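Local coordinates for putative superoxide reductase (Thermotoga maritima, PDB 3QZB), which probably reduces superoxide to hydrogen peroxide at a mononuclear iron centre, using electrons delivered by rubredoxin, at residues F18-H29 with L124-E134. Numbering follows the deposited sequence. Where two conformers were deposited one is given.
Sequences FIKTEDFKKEKH and LSYCNIHGLWE. With FE (Fe (III) ion), chain B.
His29 meets Cys127 and His130 at a shared iron ion, and next to the iron site the same two segments pack around Trp133. The site lies at the turn between strands 119-127 and 131-141. Residues 19-20 pair alongside strand 131-141, and the loop that follows brings Glu27 and His29 to the iron site. His29 NE2 and His130 ND1 bind iron at 2.2 Å each; Cys127 SG binds it at 2.3 Å. His57 and His63 complete the five ligands. Cys127 SG lies at the edge of the His29 ring, near its plane, and also accepts a hydrogen bond from Ile129 N. Glu27 OE2 grips His29 twice, accepting from ND1 at 2.7 Å and from the backbone N, which would help fix the turn of the imidazole.

Trp133 is sandwiched. His29 CB sits over one face, 3.3 Å from the centroid of the five-membered ring, and the imidazole continues as an offset stack with planes 12° apart. Lys20 CB covers the opposite face, over the six-membered ring. CG anti to the carbonyl carbon, with chi2 79°, sets the indole between Lys20 and His29. Trp133 NE1 donates to His130 O at 2.8 Å, from above the carbonyl plane, in a bent bond (137° at the hydrogen). An alanine here would probably open a gap between Lys20 and His29, leaving the ligand ring without its stacking partner.

Farther from the metal, Lys20 N donates to Leu132 O, and Glu134 N to Lys20 O, in parallel pairing. On the other side of the strand from Trp133, Ile19 CG1 meets Leu132 CD1 at 3.8 Å. The four-histidine, one-cysteine iron centre on an immunoglobulin-like beta-sandwich is the hallmark of superoxide reductases.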
ATOM      1  N   PHE A  18      18.827 -10.259  -1.158  1.00  7.76           N
ATOM      2  CA  PHE A  18      18.012 -10.141  -2.336  1.00  7.24           C
ATOM      3  C   PHE A  18      17.630  -8.722  -2.658  1.00  7.12           C
ATOM      4  O   PHE A  18      16.618  -8.466  -3.317  1.00  8.05           O
ATOM      5  CB  PHE A  18      16.802 -11.098  -2.202  1.00  8.22           C
ATOM      6  CG  PHE A  18      17.243 -12.506  -2.182  1.00  8.23           C
ATOM      7  CD1 PHE A  18      17.436 -13.188  -3.363  1.00  8.96           C
ATOM      8  CD2 PHE A  18      17.576 -13.140  -1.002  1.00  9.96           C
ATOM      9  CE1 PHE A  18      17.941 -14.463  -3.380  1.00  9.92           C
ATOM     10  CE2 PHE A  18      18.082 -14.440  -1.008  1.00 10.03           C
ATOM     11  CZ  PHE A  18      18.270 -15.088  -2.204  1.00 10.74           C
ATOM     12  N   ILE A  19      18.384  -7.728  -2.181  1.00  6.61           N
ATOM     13  CA  ILE A  19      18.207  -6.317  -2.580  1.00  7.43           C
ATOM     14  C   ILE A  19      19.462  -5.945  -3.314  1.00  7.95           C
ATOM     15  O   ILE A  19      20.540  -5.995  -2.740  1.00  8.80           O
ATOM     16  CB  ILE A  19      17.978  -5.362  -1.366  1.00  7.77           C
ATOM     17  CG1 ILE A  19      16.762  -5.802  -0.551  1.00  8.03           C
ATOM     18  CG2 ILE A  19      17.860  -3.910  -1.848  1.00  9.66           C
ATOM     19  CD1 ILE A  19      16.591  -5.031   0.768  1.00  9.15           C
ATOM     20  N   LYS A  20      19.336  -5.606  -4.583  0.80  7.37           N
ATOM     21  CA  LYS A  20      20.472  -5.384  -5.438  0.80  8.66           C
ATOM     22  C   LYS A  20      20.747  -3.886  -5.608  0.80  8.62           C
ATOM     23  O   LYS A  20      19.866  -3.069  -5.737  0.80  8.45           O
ATOM     24  CB  LYS A  20      20.240  -6.041  -6.791  0.80 10.34           C
ATOM     25  CG  LYS A  20      20.148  -7.543  -6.694  0.80 11.41           C
ATOM     26  CD  LYS A  20      19.929  -8.322  -7.995  0.80 15.08           C
ATOM     27  CE  LYS A  20      19.728  -9.826  -7.707  0.80 15.90           C
ATOM     28  NZ  LYS A  20      20.933 -10.471  -7.080  0.80 16.49           N
ATOM     29  N   THR A  21      22.019  -3.586  -5.785  0.50 12.09           N
ATOM     30  CA  THR A  21      22.479  -2.288  -6.195  0.50 14.31           C
ATOM     31  C   THR A  21      23.110  -2.403  -7.591  0.50 13.01           C
ATOM     32  O   THR A  21      23.564  -3.464  -8.027  0.50 14.52           O
ATOM     33  CB  THR A  21      23.554  -1.762  -5.212  0.50 17.36           C
ATOM     34  OG1 THR A  21      24.598  -2.742  -5.073  0.50 21.68           O
ATOM     35  CG2 THR A  21      22.953  -1.442  -3.835  0.50 18.65           C
ATOM     36  N   GLU A  22      23.247  -1.299  -8.253  0.50 12.46           N
ATOM     37  CA  GLU A  22      23.948  -1.331  -9.486  0.50 12.38           C
ATOM     38  C   GLU A  22      24.037   0.089  -9.928  0.50 11.80           C
ATOM     39  O   GLU A  22      23.520   1.002  -9.306  0.50 11.93           O
ATOM     40  CB  GLU A  22      23.228  -2.223 -10.514  0.50 14.58           C
ATOM     41  CG  GLU A  22      24.115  -3.243 -11.293  0.50 19.14           C
ATOM     42  CD  GLU A  22      25.591  -2.896 -11.329  0.50 24.69           C
ATOM     43  OE1 GLU A  22      26.013  -2.086 -12.164  0.50 14.59           O
ATOM     44  OE2 GLU A  22      26.340  -3.451 -10.496  0.50 34.15           O
ATOM     45  N   ASP A  23      24.776   0.247 -11.010  1.00 14.01           N
ATOM     46  CA  ASP A  23      24.917   1.502 -11.734  1.00 12.66           C
ATOM     47  C   ASP A  23      23.767   1.692 -12.691  1.00 10.49           C
ATOM     48  O   ASP A  23      23.583   0.909 -13.602  1.00  9.80           O
ATOM     49  CB  ASP A  23      26.200   1.367 -12.553  1.00 15.66           C
ATOM     50  CG  ASP A  23      26.609   2.634 -13.270  1.00 16.10           C
ATOM     51  OD1 ASP A  23      25.818   3.595 -13.333  1.00 14.56           O
ATOM     52  OD2 ASP A  23      27.776   2.659 -13.749  1.00 22.09           O
ATOM     53  N   PHE A  24      22.999   2.754 -12.512  1.00 10.83           N
ATOM     54  CA  PHE A  24      21.847   3.007 -13.389  1.00 10.25           C
ATOM     55  C   PHE A  24      22.215   3.197 -14.860  1.00  9.44           C
ATOM     56  O   PHE A  24      21.380   3.026 -15.735  1.00 11.16           O
ATOM     57  CB  PHE A  24      21.008   4.189 -12.886  1.00 10.54           C
ATOM     58  CG  PHE A  24      21.603   5.539 -13.158  1.00 11.50           C
ATOM     59  CD1 PHE A  24      22.514   6.102 -12.291  1.00 14.70           C
ATOM     60  CD2 PHE A  24      21.278   6.226 -14.333  1.00 15.10           C
ATOM     61  CE1 PHE A  24      23.058   7.348 -12.541  1.00 18.76           C
ATOM     62  CE2 PHE A  24      21.849   7.473 -14.599  1.00 19.48           C
ATOM     63  CZ  PHE A  24      22.719   8.032 -13.710  1.00 18.93           C
ATOM     64  N   LYS A  25      23.481   3.535 -15.121  1.00 11.33           N
ATOM     65  CA  LYS A  25      23.940   3.628 -16.501  1.00 11.98           C
ATOM     66  C   LYS A  25      24.109   2.259 -17.159  1.00 10.86           C
ATOM     67  O   LYS A  25      24.289   2.182 -18.373  1.00 13.22           O
ATOM     68  CB  LYS A  25      25.250   4.433 -16.581  1.00 12.78           C
ATOM     69  CG  LYS A  25      25.043   5.874 -16.145  1.00 16.14           C
ATOM     70  CD  LYS A  25      26.277   6.772 -16.254  1.00 18.91           C
ATOM     71  CE  LYS A  25      25.853   8.230 -15.940  1.00 22.21           C
ATOM     72  NZ  LYS A  25      26.938   9.248 -16.125  1.00 31.03           N
ATOM     73  N   LYS A  26      24.101   1.186 -16.360  1.00 11.09           N
ATOM     74  CA  LYS A  26      24.275  -0.177 -16.841  1.00 11.41           C
ATOM     75  C   LYS A  26      23.054  -1.043 -16.597  1.00 10.55           C
ATOM     76  O   LYS A  26      22.941  -2.084 -17.207  1.00 15.42           O
ATOM     77  CB  LYS A  26      25.471  -0.810 -16.128  1.00 12.96           C
ATOM     78  CG  LYS A  26      26.787  -0.099 -16.496  1.00 19.15           C
ATOM     79  CD  LYS A  26      28.048  -0.630 -15.820  1.00 24.21           C
ATOM     80  CE  LYS A  26      29.300   0.186 -16.293  1.00 30.56           C
ATOM     81  NZ  LYS A  26      30.595  -0.205 -15.630  1.00 37.59           N
ATOM     82  N   GLU A  27      22.157  -0.650 -15.699  1.00 10.82           N
ATOM     83  CA  GLU A  27      21.113  -1.519 -15.164  1.00  9.37           C
ATOM     84  C   GLU A  27      19.795  -0.751 -15.078  1.00  9.29           C
ATOM     85  O   GLU A  27      19.662   0.187 -14.263  1.00 10.14           O
ATOM     86  CB  GLU A  27      21.537  -2.068 -13.806  1.00 10.72           C
ATOM     87  CG  GLU A  27      20.448  -2.875 -13.083  1.00 11.47           C
ATOM     88  CD  GLU A  27      19.846  -4.008 -13.908  1.00  9.28           C
ATOM     89  OE1 GLU A  27      20.607  -4.996 -14.164  1.00 12.88           O
ATOM     90  OE2 GLU A  27      18.677  -3.887 -14.275  1.00  9.07           O
ATOM     91  N   LYS A  28      18.806  -1.130 -15.900  1.00  8.72           N
ATOM     92  CA  LYS A  28      17.524  -0.475 -15.965  1.00  8.79           C
ATOM     93  C   LYS A  28      16.776  -0.474 -14.628  1.00  8.17           C
ATOM     94  O   LYS A  28      15.934   0.399 -14.425  1.00  9.32           O
ATOM     95  CB  LYS A  28      16.658  -1.131 -17.026  1.00  8.77           C
ATOM     96  CG  LYS A  28      16.256  -2.561 -16.759  1.00  9.32           C
ATOM     97  CD  LYS A  28      15.357  -3.197 -17.794  1.00 11.34           C
ATOM     98  CE  LYS A  28      15.899  -3.324 -19.140  1.00 13.66           C
ATOM     99  NZ  LYS A  28      17.016  -4.290 -19.089  1.00 16.80           N
ATOM    100  N   HIS A  29      17.000  -1.449 -13.755  1.00  7.37           N
ATOM    101  CA  HIS A  29      16.209  -1.565 -12.562  1.00  6.11           C
ATOM    102  C   HIS A  29      16.580  -0.604 -11.438  1.00  6.72           C
ATOM    103  O   HIS A  29      15.825  -0.511 -10.466  1.00  7.81           O
ATOM    104  CB  HIS A  29      16.279  -2.987 -12.022  1.00  7.44           C
ATOM    105  CG  HIS A  29      15.545  -3.991 -12.826  1.00  6.77           C
ATOM    106  ND1 HIS A  29      16.150  -4.824 -13.748  1.00  8.02           N
ATOM    107  CD2 HIS A  29      14.226  -4.244 -12.884  1.00  6.16           C
ATOM    108  CE1 HIS A  29      15.191  -5.577 -14.285  1.00  7.47           C
ATOM    109  NE2 HIS A  29      14.013  -5.220 -13.804  1.00  6.79           N
ATOM    110  N   LEU A 124      13.919   2.220  -2.541  1.00  5.78           N
ATOM    111  CA  LEU A 124      13.775   0.768  -2.759  1.00  5.50           C
ATOM    112  C   LEU A 124      12.695   0.598  -3.806  1.00  5.97           C
ATOM    113  O   LEU A 124      11.603   1.152  -3.701  1.00  6.37           O
ATOM    114  CB  LEU A 124      13.357   0.105  -1.470  1.00  6.10           C
ATOM    115  CG  LEU A 124      13.258  -1.438  -1.465  1.00  5.45           C
ATOM    116  CD1 LEU A 124      14.572  -2.077  -1.539  1.00  7.09           C
ATOM    117  CD2 LEU A 124      12.462  -1.910  -0.245  1.00  7.39           C
ATOM    118  N   SER A 125      12.973  -0.210  -4.840  1.00  5.52           N
ATOM    119  CA  SER A 125      11.971  -0.468  -5.866  1.00  6.31           C
ATOM    120  C   SER A 125      11.815  -1.950  -6.117  1.00  5.50           C
ATOM    121  O   SER A 125      12.734  -2.738  -5.791  1.00  6.05           O
ATOM    122  CB  SER A 125      12.316   0.276  -7.154  1.00  6.63           C
ATOM    123  OG  SER A 125      13.566  -0.109  -7.637  1.00  7.76           O
ATOM    124  N   TYR A 126      10.697  -2.331  -6.697  1.00  5.38           N
ATOM    125  CA  TYR A 126      10.328  -3.725  -6.875  1.00  4.85           C
ATOM    126  C   TYR A 126       9.761  -3.926  -8.273  1.00  4.85           C
ATOM    127  O   TYR A 126       8.802  -3.284  -8.661  1.00  5.47           O
ATOM    128  CB  TYR A 126       9.265  -4.118  -5.818  1.00  4.95           C
ATOM    129  CG  TYR A 126       8.823  -5.554  -5.930  1.00  5.38           C
ATOM    130  CD1 TYR A 126       9.707  -6.604  -5.739  1.00  5.75           C
ATOM    131  CD2 TYR A 126       7.543  -5.850  -6.271  1.00  6.24           C
ATOM    132  CE1 TYR A 126       9.293  -7.918  -5.926  1.00  5.94           C
ATOM    133  CE2 TYR A 126       7.103  -7.168  -6.456  1.00  5.98           C
ATOM    134  CZ  TYR A 126       8.000  -8.178  -6.292  1.00  5.63           C
ATOM    135  OH  TYR A 126       7.633  -9.507  -6.516  1.00  6.63           O
ATOM    136  N   CYS A 127      10.375  -4.885  -8.990  1.00  5.90           N
ATOM    137  CA  CYS A 127       9.892  -5.391 -10.276  1.00  5.24           C
ATOM    138  C   CYS A 127       9.143  -6.670 -10.021  1.00  6.25           C
ATOM    139  O   CYS A 127       9.491  -7.456  -9.147  1.00  6.29           O
ATOM    140  CB  CYS A 127      11.102  -5.621 -11.180  1.00  6.04           C
ATOM    141  SG  CYS A 127      10.577  -6.395 -12.756  1.00  6.12           S
ATOM    142  N   ASN A 128       8.065  -6.868 -10.757  1.00  5.42           N
ATOM    143  CA  ASN A 128       7.240  -8.080 -10.554  1.00  5.89           C
ATOM    144  C   ASN A 128       7.973  -9.391 -10.875  1.00  6.55           C
ATOM    145  O   ASN A 128       7.548 -10.436 -10.377  1.00  7.39           O
ATOM    146  CB  ASN A 128       5.902  -8.010 -11.264  1.00  5.84           C
ATOM    147  CG  ASN A 128       5.995  -8.207 -12.751  1.00  6.20           C
ATOM    148  OD1 ASN A 128       6.990  -7.845 -13.386  1.00  6.98           O
ATOM    149  ND2 ASN A 128       4.926  -8.753 -13.347  1.00  8.34           N
ATOM    150  N   ILE A 129       9.086  -9.344 -11.635  1.00  5.84           N
ATOM    151  CA  ILE A 129       9.842 -10.553 -11.915  1.00  6.08           C
ATOM    152  C   ILE A 129      11.325 -10.443 -11.611  1.00  5.76           C
ATOM    153  O   ILE A 129      12.011 -11.450 -11.599  1.00  6.61           O
ATOM    154  CB  ILE A 129       9.621 -11.043 -13.392  1.00  6.32           C
ATOM    155  CG1 ILE A 129      10.260 -10.098 -14.395  1.00  6.77           C
ATOM    156  CG2 ILE A 129       8.148 -11.284 -13.629  1.00  7.74           C
ATOM    157  CD1 ILE A 129      10.024 -10.491 -15.862  1.00  8.09           C
ATOM    158  N   HIS A 130      11.870  -9.230 -11.352  1.00  5.50           N
ATOM    159  CA  HIS A 130      13.282  -9.051 -11.099  1.00  5.33           C
ATOM    160  C   HIS A 130      13.599  -8.528  -9.684  1.00  5.63           C
ATOM    161  O   HIS A 130      14.703  -8.016  -9.432  1.00  6.21           O
ATOM    162  CB  HIS A 130      13.919  -8.108 -12.124  1.00  6.41           C
ATOM    163  CG  HIS A 130      13.854  -8.637 -13.531  1.00  6.76           C
ATOM    164  ND1 HIS A 130      13.201  -7.972 -14.567  1.00  6.52           N
ATOM    165  CD2 HIS A 130      14.407  -9.762 -14.079  1.00  7.38           C
ATOM    166  CE1 HIS A 130      13.361  -8.682 -15.665  1.00  7.30           C
ATOM    167  NE2 HIS A 130      14.076  -9.756 -15.416  1.00  7.37           N
ATOM    168  N   GLY A 131      12.646  -8.704  -8.769  1.00  6.06           N
ATOM    169  CA  GLY A 131      12.917  -8.448  -7.365  1.00  6.20           C
ATOM    170  C   GLY A 131      13.240  -7.008  -7.004  1.00  5.31           C
ATOM    171  O   GLY A 131      12.722  -6.057  -7.599  1.00  5.63           O
ATOM    172  N   LEU A 132      13.988  -6.866  -5.914  1.00  5.88           N
ATOM    173  CA  LEU A 132      14.241  -5.623  -5.213  1.00  5.30           C
ATOM    174  C   LEU A 132      15.573  -4.984  -5.607  1.00  6.05           C
ATOM    175  O   LEU A 132      16.607  -5.662  -5.777  1.00  6.39           O
ATOM    176  CB  LEU A 132      14.295  -5.885  -3.690  1.00  6.12           C
ATOM    177  CG  LEU A 132      12.929  -6.279  -3.070  1.00  5.84           C
ATOM    178  CD1 LEU A 132      13.194  -6.766  -1.594  1.00  6.77           C
ATOM    179  CD2 LEU A 132      11.941  -5.165  -3.074  1.00  6.65           C
ATOM    180  N   TRP A 133      15.560  -3.642  -5.608  1.00  5.62           N
ATOM    181  CA  TRP A 133      16.673  -2.801  -6.000  1.00  5.87           C
ATOM    182  C   TRP A 133      16.688  -1.579  -5.111  1.00  6.23           C
ATOM    183  O   TRP A 133      15.637  -1.080  -4.713  1.00  6.50           O
ATOM    184  CB  TRP A 133      16.468  -2.351  -7.477  1.00  5.97           C
ATOM    185  CG  TRP A 133      16.415  -3.521  -8.394  1.00  6.24           C
ATOM    186  CD1 TRP A 133      15.337  -4.347  -8.601  1.00  7.10           C
ATOM    187  CD2 TRP A 133      17.497  -4.108  -9.115  1.00  7.26           C
ATOM    188  NE1 TRP A 133      15.693  -5.372  -9.442  1.00  7.68           N
ATOM    189  CE2 TRP A 133      17.018  -5.269  -9.727  1.00  7.99           C
ATOM    190  CE3 TRP A 133      18.843  -3.765  -9.270  1.00  8.17           C
ATOM    191  CZ2 TRP A 133      17.829  -6.061 -10.570  1.00 10.66           C
ATOM    192  CZ3 TRP A 133      19.640  -4.540 -10.078  1.00 11.40           C
ATOM    193  CH2 TRP A 133      19.154  -5.693 -10.692  1.00 13.05           C
ATOM    194  N   GLU A 134      17.884  -1.047  -4.850  1.00  6.41           N
ATOM    195  CA  GLU A 134      18.018   0.140  -3.988  1.00  6.24           C
ATOM    196  C   GLU A 134      19.060   1.114  -4.461  1.00  6.80           C
ATOM    197  O   GLU A 134      19.972   0.765  -5.246  1.00  7.44           O
ATOM    198  CB  GLU A 134      18.302  -0.250  -2.530  1.00  7.22           C
ATOM    199  CG  GLU A 134      19.638  -0.828  -2.279  1.00  8.18           C
ATOM    200  CD  GLU A 134      19.866  -1.088  -0.801  1.00  9.61           C
ATOM    201  OE1 GLU A 134      19.533  -0.257   0.053  1.00 11.72           O
ATOM    202  OE2 GLU A 134      20.500  -2.086  -0.493  1.00 14.00           O
TER
HETATM  203 FE    FE B 132      12.140  -6.072 -14.458  1.00  5.79          FE
HETATM  204  O   HOH W   1      15.351  -9.674  -5.412  1.00  8.01           O
HETATM  205  O   HOH W   2      21.936  -3.739  -1.861  1.00 16.05           O
HETATM  206  O   HOH W   3      20.145  -0.779  -7.581  1.00 14.64           O
HETATM  207  O   HOH W   4      22.276   1.681  -6.726  1.00 19.68           O
HETATM  208  O   HOH W   5      13.473  -1.711  -9.860  1.00  8.25           O